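Local coordinates for protein dTDP-4-dehydrorhamnose Reductase (Yersinia enterocolitica, PDB 5U9C) that probably reduces dTDP-4-dehydro-beta-L-rhamnose with NADPH to dTDP-L-rhamnose, the product of the dTDP-L-rhamnose biosynthesis pathway, at residues A185-L199 with F217-A229. Sequence-based numbering, arbitrary orientation. Where two conformers were deposited one is given.
Sequences AVSDRLGSITSAMQL and FASSGTISRFDIA
Phe-217 lays one ring face against Leu-199, whose CD1 sits 4.2 Å from the ring centroid in a CH-pi contact offset toward the rim. CG2 of Thr-194 meets the same ring at its edge. With OG1 anti to the carbonyl carbon (chi1 -63°), Thr-194 OG1 donates to Phe-217 O at 2.7 Å, in the carbonyl plane on a lone pair. Gly-155 N also hydrogen-bonds this OG1. Ser-219 N bonds Ile-193 O at 2.8 Å. A water ties Ser-219 O and Gly-221 O to Ile-193 N. Ile-223 and Gly-191 form an antiparallel hydrogen-bonded pair. Ser-224 N-caps helix 225-235: its OG accepts from Asp-227 N and its own N donates to Asp-227 OD2, a capping box. The Arg-225 side chain lies about 3 Å (nearest atoms) from that of Phe-168, which binds (R)-malate in a structure of this protein; none is bound here. Phe-226 N reaches Val-186 O at 3.0 Å, from above the carbonyl plane. Ala-185 CB packs on Phe-226 CA. The side chains of Ile-228 and Ile-193 run past each other in opposite directions. Ala-229 CB meets Ala-185 CB. The chain leaves strand 213-217, outermost in the parallel Rossmann-type sheet within this chain, and enters a three-stranded mixed sheet with 190-195 in the middle. Helix 279-288 packs on Ile-193 and Ile-223.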
# COMPACT_ATOMS: atom_id res chain seq x y z
N ALA D 185 21.89 19.70 -5.95
CA ALA D 185 20.83 19.78 -4.97
C ALA D 185 19.72 18.78 -5.35
O ALA D 185 19.34 18.68 -6.52
CB ALA D 185 20.27 21.20 -4.89
N VAL D 186 19.21 18.07 -4.36
CA VAL D 186 18.20 17.06 -4.56
C VAL D 186 16.89 17.66 -5.07
O VAL D 186 16.34 18.59 -4.46
CB VAL D 186 17.99 16.25 -3.26
CG1 VAL D 186 16.88 15.23 -3.41
CG2 VAL D 186 19.29 15.55 -2.87
N SER D 187 16.40 17.15 -6.19
CA SER D 187 15.17 17.63 -6.80
C SER D 187 13.92 16.77 -6.56
O SER D 187 12.81 17.23 -6.83
CB SER D 187 15.37 17.75 -8.31
OG SER D 187 15.60 16.48 -8.89
N ASP D 188 14.09 15.57 -6.03
CA ASP D 188 12.97 14.62 -5.91
C ASP D 188 12.47 14.30 -4.49
O ASP D 188 11.90 13.23 -4.27
CB ASP D 188 13.30 13.33 -6.69
CG ASP D 188 14.49 12.56 -6.12
OD1 ASP D 188 15.00 12.94 -5.04
OD2 ASP D 188 14.89 11.54 -6.73
N ARG D 189 12.71 15.21 -3.56
CA ARG D 189 12.19 15.15 -2.18
C ARG D 189 11.70 16.58 -1.89
O ARG D 189 12.45 17.54 -2.06
CB ARG D 189 13.25 14.70 -1.17
CG ARG D 189 13.79 13.29 -1.39
CD ARG D 189 12.74 12.20 -1.14
NE ARG D 189 13.23 10.83 -1.34
CZ ARG D 189 13.20 10.15 -2.50
NH1 ARG D 189 12.73 10.70 -3.63
NH2 ARG D 189 13.68 8.91 -2.52
N LEU D 190 10.43 16.71 -1.51
CA LEU D 190 9.83 18.01 -1.28
C LEU D 190 9.55 18.28 0.20
O LEU D 190 9.42 17.35 1.01
CB LEU D 190 8.52 18.11 -2.05
CG LEU D 190 8.56 17.79 -3.56
CD1 LEU D 190 7.16 17.70 -4.15
CD2 LEU D 190 9.38 18.83 -4.26
N GLY D 191 9.43 19.56 0.53
CA GLY D 191 9.16 20.00 1.90
C GLY D 191 8.74 21.46 1.90
O GLY D 191 8.48 22.03 0.86
N SER D 192 8.64 22.03 3.10
CA SER D 192 8.30 23.42 3.32
C SER D 192 9.35 24.03 4.23
O SER D 192 9.87 23.37 5.15
CB SER D 192 6.92 23.51 3.99
OG SER D 192 5.89 23.01 3.14
N ILE D 193 9.66 25.31 4.02
CA ILE D 193 10.64 25.95 4.89
C ILE D 193 9.96 26.72 6.03
O ILE D 193 8.85 27.24 5.88
CB ILE D 193 11.60 26.91 4.12
CG1 ILE D 193 10.83 27.99 3.37
CG2 ILE D 193 12.49 26.12 3.17
CD1 ILE D 193 11.74 28.98 2.67
N THR D 194 10.65 26.78 7.15
CA THR D 194 10.22 27.54 8.31
C THR D 194 11.34 28.49 8.71
O THR D 194 12.44 28.05 9.08
CB THR D 194 9.91 26.63 9.52
OG1 THR D 194 8.83 25.76 9.21
CG2 THR D 194 9.52 27.48 10.75
N SER D 195 11.06 29.78 8.64
CA SER D 195 12.01 30.81 9.09
C SER D 195 12.07 30.79 10.61
O SER D 195 11.05 31.03 11.27
CB SER D 195 11.56 32.20 8.61
OG SER D 195 12.23 33.22 9.35
N ALA D 196 13.24 30.50 11.17
CA ALA D 196 13.40 30.49 12.62
C ALA D 196 13.06 31.87 13.23
O ALA D 196 12.44 31.91 14.30
CB ALA D 196 14.81 30.06 13.03
N MSE D 197 13.42 32.96 12.56
CA MSE D 197 13.12 34.31 13.11
C MSE D 197 11.62 34.58 13.14
O MSE D 197 11.13 35.18 14.09
CB MSE D 197 13.90 35.42 12.39
CG MSE D 197 13.65 36.83 12.96
SE MSE D 197 14.11 37.03 14.89
CE MSE D 197 13.13 38.71 15.24
N GLN D 198 10.89 34.14 12.12
CA GLN D 198 9.42 34.32 12.12
C GLN D 198 8.79 33.43 13.19
O GLN D 198 7.88 33.86 13.91
CB GLN D 198 8.78 34.00 10.76
CG GLN D 198 9.13 34.96 9.63
CD GLN D 198 8.45 34.61 8.30
OE1 GLN D 198 8.24 33.42 7.96
NE2 GLN D 198 8.09 35.66 7.52
N LEU D 199 9.30 32.20 13.31
CA LEU D 199 8.79 31.26 14.32
C LEU D 199 9.03 31.84 15.72
O LEU D 199 8.17 31.74 16.61
CB LEU D 199 9.43 29.88 14.15
CG LEU D 199 9.07 28.82 15.19
CD1 LEU D 199 7.56 28.68 15.33
CD2 LEU D 199 9.71 27.49 14.83
N PHE D 217 3.67 25.53 11.40
CA PHE D 217 4.22 26.85 11.15
C PHE D 217 5.29 26.76 10.06
O PHE D 217 6.42 26.29 10.30
CB PHE D 217 4.77 27.50 12.45
CG PHE D 217 5.10 28.97 12.29
CD1 PHE D 217 6.29 29.36 11.70
CD2 PHE D 217 4.21 29.96 12.68
CE1 PHE D 217 6.60 30.69 11.53
CE2 PHE D 217 4.52 31.30 12.51
CZ PHE D 217 5.72 31.66 11.94
N ALA D 218 4.91 27.21 8.86
CA ALA D 218 5.81 27.16 7.71
C ALA D 218 5.39 28.12 6.61
O ALA D 218 4.20 28.45 6.47
CB ALA D 218 5.85 25.75 7.14
N SER D 219 6.37 28.55 5.82
CA SER D 219 6.11 29.40 4.67
C SER D 219 5.26 28.61 3.67
O SER D 219 5.33 27.38 3.60
CB SER D 219 7.41 29.86 4.02
OG SER D 219 8.23 30.57 4.92
N SER D 220 4.48 29.34 2.88
CA SER D 220 3.62 28.73 1.88
C SER D 220 4.45 28.22 0.70
O SER D 220 5.28 28.96 0.15
CB SER D 220 2.59 29.76 1.39
OG SER D 220 1.77 29.24 0.37
N GLY D 221 4.25 26.96 0.32
CA GLY D 221 4.98 26.38 -0.81
C GLY D 221 5.56 25.03 -0.46
O GLY D 221 6.07 24.83 0.64
N THR D 222 5.43 24.10 -1.40
CA THR D 222 5.98 22.74 -1.29
C THR D 222 7.03 22.70 -2.36
O THR D 222 6.71 22.65 -3.54
CB THR D 222 4.89 21.69 -1.52
OG1 THR D 222 3.87 21.90 -0.56
CG2 THR D 222 5.44 20.30 -1.32
N ILE D 223 8.29 22.68 -1.93
CA ILE D 223 9.44 22.81 -2.81
C ILE D 223 10.56 21.83 -2.50
O ILE D 223 10.57 21.21 -1.46
CB ILE D 223 10.00 24.25 -2.67
CG1 ILE D 223 10.28 24.53 -1.18
CG2 ILE D 223 9.00 25.24 -3.23
CD1 ILE D 223 10.70 25.90 -0.80
N SER D 224 11.51 21.72 -3.42
CA SER D 224 12.66 20.81 -3.23
C SER D 224 13.86 21.62 -2.82
O SER D 224 13.84 22.86 -2.94
CB SER D 224 13.02 20.09 -4.54
OG SER D 224 13.49 21.00 -5.53
N ARG D 225 14.91 20.94 -2.38
CA ARG D 225 16.17 21.61 -2.05
C ARG D 225 16.73 22.25 -3.30
O ARG D 225 17.39 23.28 -3.22
CB ARG D 225 17.19 20.64 -1.48
CG ARG D 225 16.80 19.97 -0.18
CD ARG D 225 16.58 20.95 0.93
NE ARG D 225 16.49 20.26 2.22
CZ ARG D 225 16.49 20.87 3.41
NH1 ARG D 225 16.59 22.21 3.50
NH2 ARG D 225 16.41 20.12 4.51
N PHE D 226 16.48 21.63 -4.46
CA PHE D 226 16.92 22.18 -5.73
C PHE D 226 16.29 23.55 -5.98
O PHE D 226 16.97 24.49 -6.41
CB PHE D 226 16.62 21.22 -6.89
CG PHE D 226 16.85 21.81 -8.25
CD1 PHE D 226 18.15 22.08 -8.69
CD2 PHE D 226 15.78 22.10 -9.10
CE1 PHE D 226 18.38 22.64 -9.95
CE2 PHE D 226 16.00 22.65 -10.36
CZ PHE D 226 17.30 22.92 -10.79
N ASP D 227 14.99 23.66 -5.71
CA ASP D 227 14.25 24.93 -5.86
C ASP D 227 14.87 25.99 -4.94
O ASP D 227 15.05 27.15 -5.33
CB ASP D 227 12.77 24.79 -5.48
CG ASP D 227 11.99 23.91 -6.42
OD1 ASP D 227 12.22 23.96 -7.64
OD2 ASP D 227 11.10 23.19 -5.93
N ILE D 228 15.17 25.59 -3.71
CA ILE D 228 15.76 26.50 -2.73
C ILE D 228 17.17 26.93 -3.19
O ILE D 228 17.51 28.13 -3.11
CB ILE D 228 15.81 25.83 -1.33
CG1 ILE D 228 14.38 25.61 -0.82
CG2 ILE D 228 16.61 26.70 -0.36
CD1 ILE D 228 14.30 24.75 0.44
N ALA D 229 17.97 25.99 -3.67
CA ALA D 229 19.33 26.35 -4.12
C ALA D 229 19.25 27.33 -5.28
O ALA D 229 20.00 28.31 -5.31
CB ALA D 229 20.13 25.12 -4.49
O HOH W 1 15.01 17.99 -2.00
O HOH W 2 12.62 20.10 -7.85
O HOH W 3 3.37 22.53 1.91
O HOH W 4 7.64 26.48 2.28
O HOH W 5 8.50 30.58 7.81